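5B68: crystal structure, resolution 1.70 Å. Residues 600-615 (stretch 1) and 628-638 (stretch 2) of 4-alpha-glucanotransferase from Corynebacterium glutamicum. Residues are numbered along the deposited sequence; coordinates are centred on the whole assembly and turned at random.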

# COMPACT_ATOMS: atom_id res chain seq x y z
N GLU A 600 -3.53 29.88 14.28
CA GLU A 600 -4.78 29.87 13.58
C GLU A 600 -5.56 28.57 13.81
O GLU A 600 -6.83 28.58 13.91
CB GLU A 600 -4.55 30.11 12.06
CG GLU A 600 -4.31 31.58 11.71
CD GLU A 600 -3.98 31.81 10.24
OE1 GLU A 600 -4.81 31.42 9.41
OE2 GLU A 600 -2.92 32.42 9.96
N ILE A 601 -4.83 27.45 13.85
CA ILE A 601 -5.47 26.14 14.10
C ILE A 601 -6.02 26.06 15.53
O ILE A 601 -7.16 25.59 15.75
CB ILE A 601 -4.46 24.98 13.90
CG1 ILE A 601 -4.16 24.81 12.39
CG2 ILE A 601 -5.01 23.66 14.46
CD1 ILE A 601 -3.07 23.79 12.10
N LEU A 602 -5.21 26.55 16.48
CA LEU A 602 -5.62 26.55 17.88
C LEU A 602 -6.84 27.45 18.07
O LEU A 602 -7.74 27.13 18.85
CB LEU A 602 -4.45 26.98 18.77
CG LEU A 602 -3.23 26.01 18.77
CD1 LEU A 602 -2.03 26.66 19.42
CD2 LEU A 602 -3.52 24.66 19.44
N ASP A 603 -6.88 28.60 17.35
CA ASP A 603 -8.10 29.42 17.34
C ASP A 603 -9.30 28.71 16.78
O ASP A 603 -10.44 28.86 17.27
CB ASP A 603 -7.88 30.75 16.59
CG ASP A 603 -7.06 31.75 17.40
OD1 ASP A 603 -6.87 31.56 18.64
OD2 ASP A 603 -6.52 32.68 16.75
N VAL A 604 -9.08 27.93 15.72
CA VAL A 604 -10.23 27.18 15.15
C VAL A 604 -10.70 26.11 16.12
O VAL A 604 -11.89 25.86 16.22
CB VAL A 604 -9.88 26.64 13.73
CG1 VAL A 604 -10.64 25.41 13.38
CG2 VAL A 604 -10.11 27.76 12.69
N ALA A 605 -9.75 25.47 16.80
CA ALA A 605 -10.07 24.45 17.83
C ALA A 605 -10.89 25.05 18.98
O ALA A 605 -11.90 24.49 19.43
CB ALA A 605 -8.78 23.80 18.33
N ALA A 606 -10.51 26.25 19.36
CA ALA A 606 -11.24 26.98 20.38
C ALA A 606 -12.63 27.38 19.93
O ALA A 606 -13.53 27.38 20.77
CB ALA A 606 -10.41 28.19 20.86
N SER A 607 -12.87 27.70 18.64
CA SER A 607 -14.24 27.95 18.17
C SER A 607 -15.10 26.74 18.25
O SER A 607 -16.33 26.81 18.32
CB SER A 607 -14.22 28.44 16.71
OG SER A 607 -13.57 29.70 16.68
N ALA A 608 -14.45 25.58 18.23
CA ALA A 608 -15.16 24.31 18.41
C ALA A 608 -15.21 23.86 19.89
O ALA A 608 -15.64 22.77 20.15
CB ALA A 608 -14.47 23.24 17.56
N ASN A 609 -14.82 24.73 20.82
CA ASN A 609 -14.80 24.41 22.26
C ASN A 609 -13.78 23.35 22.67
O ASN A 609 -13.83 22.83 23.77
CB ASN A 609 -16.23 24.17 22.78
CG ASN A 609 -17.09 25.45 22.66
OD1 ASN A 609 -16.61 26.52 22.92
ND2 ASN A 609 -18.32 25.32 22.26
N ALA A 610 -12.85 23.01 21.76
CA ALA A 610 -11.85 21.94 22.07
C ALA A 610 -10.73 22.45 22.96
O ALA A 610 -10.02 21.71 23.61
CB ALA A 610 -11.27 21.37 20.77
N LEU A 611 -10.54 23.76 22.96
CA LEU A 611 -9.52 24.41 23.75
C LEU A 611 -10.16 25.67 24.28
O LEU A 611 -11.11 26.12 23.69
CB LEU A 611 -8.32 24.83 22.92
CG LEU A 611 -7.35 23.73 22.57
CD1 LEU A 611 -6.42 24.24 21.51
CD2 LEU A 611 -6.57 23.33 23.82
N PRO A 612 -9.61 26.23 25.37
CA PRO A 612 -10.10 27.61 25.75
C PRO A 612 -9.69 28.68 24.72
O PRO A 612 -8.61 28.62 24.09
CB PRO A 612 -9.42 27.86 27.08
CG PRO A 612 -8.12 27.16 26.96
CD PRO A 612 -8.41 25.88 26.14
N ALA A 613 -10.54 29.68 24.54
CA ALA A 613 -10.25 30.70 23.55
C ALA A 613 -9.26 31.73 24.08
O ALA A 613 -9.64 32.85 24.40
CB ALA A 613 -11.55 31.37 23.13
N ARG A 614 -8.00 31.36 24.10
CA ARG A 614 -6.94 32.25 24.53
C ARG A 614 -6.58 33.35 23.55
O ARG A 614 -5.78 34.20 23.89
CB ARG A 614 -5.68 31.47 24.81
CG ARG A 614 -5.84 30.45 25.89
CD ARG A 614 -4.50 29.90 26.26
NE ARG A 614 -4.63 28.74 27.12
CZ ARG A 614 -3.75 28.43 28.05
NH1 ARG A 614 -2.69 29.20 28.22
NH2 ARG A 614 -3.92 27.37 28.79
N GLU A 615 -7.10 33.30 22.33
CA GLU A 615 -6.60 34.17 21.28
C GLU A 615 -5.12 33.90 21.06
O GLU A 615 -4.26 34.62 21.51
CB GLU A 615 -6.89 35.63 21.57
CG GLU A 615 -8.37 35.93 21.71
CD GLU A 615 -9.15 35.67 20.44
OE1 GLU A 615 -10.39 35.62 20.51
OE2 GLU A 615 -8.54 35.53 19.37
N ALA A 628 0.40 18.57 27.33
CA ALA A 628 -0.75 17.69 27.49
C ALA A 628 -2.05 18.41 27.16
O ALA A 628 -2.93 17.83 26.59
CB ALA A 628 -0.80 17.09 28.89
N GLU A 629 -2.17 19.67 27.55
CA GLU A 629 -3.37 20.42 27.23
C GLU A 629 -3.57 20.61 25.73
O GLU A 629 -4.66 20.53 25.22
CB GLU A 629 -3.39 21.75 27.98
CG GLU A 629 -3.10 21.60 29.46
CD GLU A 629 -3.07 22.92 30.21
OE1 GLU A 629 -2.25 23.78 29.89
OE2 GLU A 629 -3.90 23.09 31.11
N LEU A 630 -2.49 20.87 25.02
CA LEU A 630 -2.55 21.08 23.57
C LEU A 630 -2.86 19.75 22.88
O LEU A 630 -3.72 19.73 22.02
CB LEU A 630 -1.25 21.67 23.09
CG LEU A 630 -1.04 23.12 23.56
CD1 LEU A 630 0.41 23.50 23.41
CD2 LEU A 630 -1.92 24.07 22.83
N LEU A 631 -2.20 18.69 23.29
CA LEU A 631 -2.56 17.35 22.80
C LEU A 631 -4.00 17.01 23.02
O LEU A 631 -4.70 16.54 22.16
CB LEU A 631 -1.69 16.32 23.45
CG LEU A 631 -0.25 16.30 23.00
CD1 LEU A 631 0.55 15.47 23.92
CD2 LEU A 631 -0.12 15.82 21.54
N GLU A 632 -4.50 17.26 24.23
CA GLU A 632 -5.89 17.00 24.51
C GLU A 632 -6.79 17.81 23.57
O GLU A 632 -7.77 17.30 23.05
CB GLU A 632 -6.20 17.37 25.98
CG GLU A 632 -5.82 16.33 26.98
CD GLU A 632 -5.89 16.83 28.44
OE1 GLU A 632 -5.68 18.04 28.72
OE2 GLU A 632 -6.11 15.98 29.30
N GLY A 633 -6.48 19.10 23.39
CA GLY A 633 -7.33 19.97 22.58
C GLY A 633 -7.37 19.57 21.10
O GLY A 633 -8.42 19.51 20.48
N LEU A 634 -6.23 19.23 20.56
CA LEU A 634 -6.17 18.80 19.12
C LEU A 634 -6.88 17.48 18.93
O LEU A 634 -7.50 17.24 17.88
CB LEU A 634 -4.72 18.72 18.65
CG LEU A 634 -3.95 20.08 18.65
CD1 LEU A 634 -2.49 19.84 18.32
CD2 LEU A 634 -4.61 21.10 17.77
N HIS A 635 -6.77 16.59 19.91
CA HIS A 635 -7.41 15.31 19.77
C HIS A 635 -8.92 15.38 19.93
O HIS A 635 -9.67 14.73 19.22
CB HIS A 635 -6.77 14.29 20.72
CG HIS A 635 -5.42 13.87 20.27
ND1 HIS A 635 -5.23 12.75 19.46
CD2 HIS A 635 -4.21 14.45 20.38
CE1 HIS A 635 -3.95 12.64 19.16
NE2 HIS A 635 -3.30 13.65 19.73
N THR A 636 -9.37 16.22 20.86
CA THR A 636 -10.79 16.49 20.99
C THR A 636 -11.39 17.10 19.71
O THR A 636 -12.57 16.73 19.28
CB THR A 636 -11.04 17.44 22.23
OG1 THR A 636 -10.65 16.75 23.43
CG2 THR A 636 -12.47 17.74 22.31
N PHE A 637 -10.68 18.06 19.17
CA PHE A 637 -11.09 18.76 17.92
C PHE A 637 -11.32 17.72 16.79
O PHE A 637 -12.35 17.67 16.21
CB PHE A 637 -10.02 19.74 17.53
CG PHE A 637 -10.28 20.45 16.24
CD1 PHE A 637 -11.27 21.41 16.15
CD2 PHE A 637 -9.57 20.14 15.08
CE1 PHE A 637 -11.56 22.07 14.97
CE2 PHE A 637 -9.87 20.80 13.89
CZ PHE A 637 -10.84 21.78 13.83
N VAL A 638 -10.35 16.81 16.65
CA VAL A 638 -10.45 15.72 15.63
C VAL A 638 -11.57 14.75 15.96
O VAL A 638 -12.37 14.42 15.08
CB VAL A 638 -9.09 15.04 15.52
CG1 VAL A 638 -9.20 13.65 14.91
CG2 VAL A 638 -8.16 15.92 14.71

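How do the two backbones lie against each other? The helix of stretch 1 and helix 628-638 cross at 62°, with axes 9.8 Å apart at their closest. The tightest backbone approach comes after the first helix, where Ala610 and Gly633 bring their CA atoms within 5.0 Å. Ala610 N bonds back to Ala605 O at 2.9 Å, tying this loop to the helix it leaves.

Why can the chain come so near at Gly633? It has no side chain: a CB there would point toward stretch 1 and clash with Leu611 CD2, which instead rests 3.7 Å from Gly633 CA. The bare CA also makes a CA-H...O contact, with Gly633 CA 3.4 Å from Ala610 O.

Which apolar side chains fill the interface? Phe637 gives up the most surface. Its CZ lies 3.7 Å from Val604 CG1, and its CD1 is 3.9 Å from Ala608 CB, which sits at the ring edge. Farther along, Leu602 CD2 reaches Leu630 CD2 at 3.8 Å and Leu634 CD2 at 4.1 Å, three buried leucines in apolar contact.

Does polar chemistry join the stretches? No hydrogen bond crosses. Arg614 NH2 and Glu629 OE1, 4.1 Å apart, attract as opposite charges beyond salt-bridge range, so packing dominates.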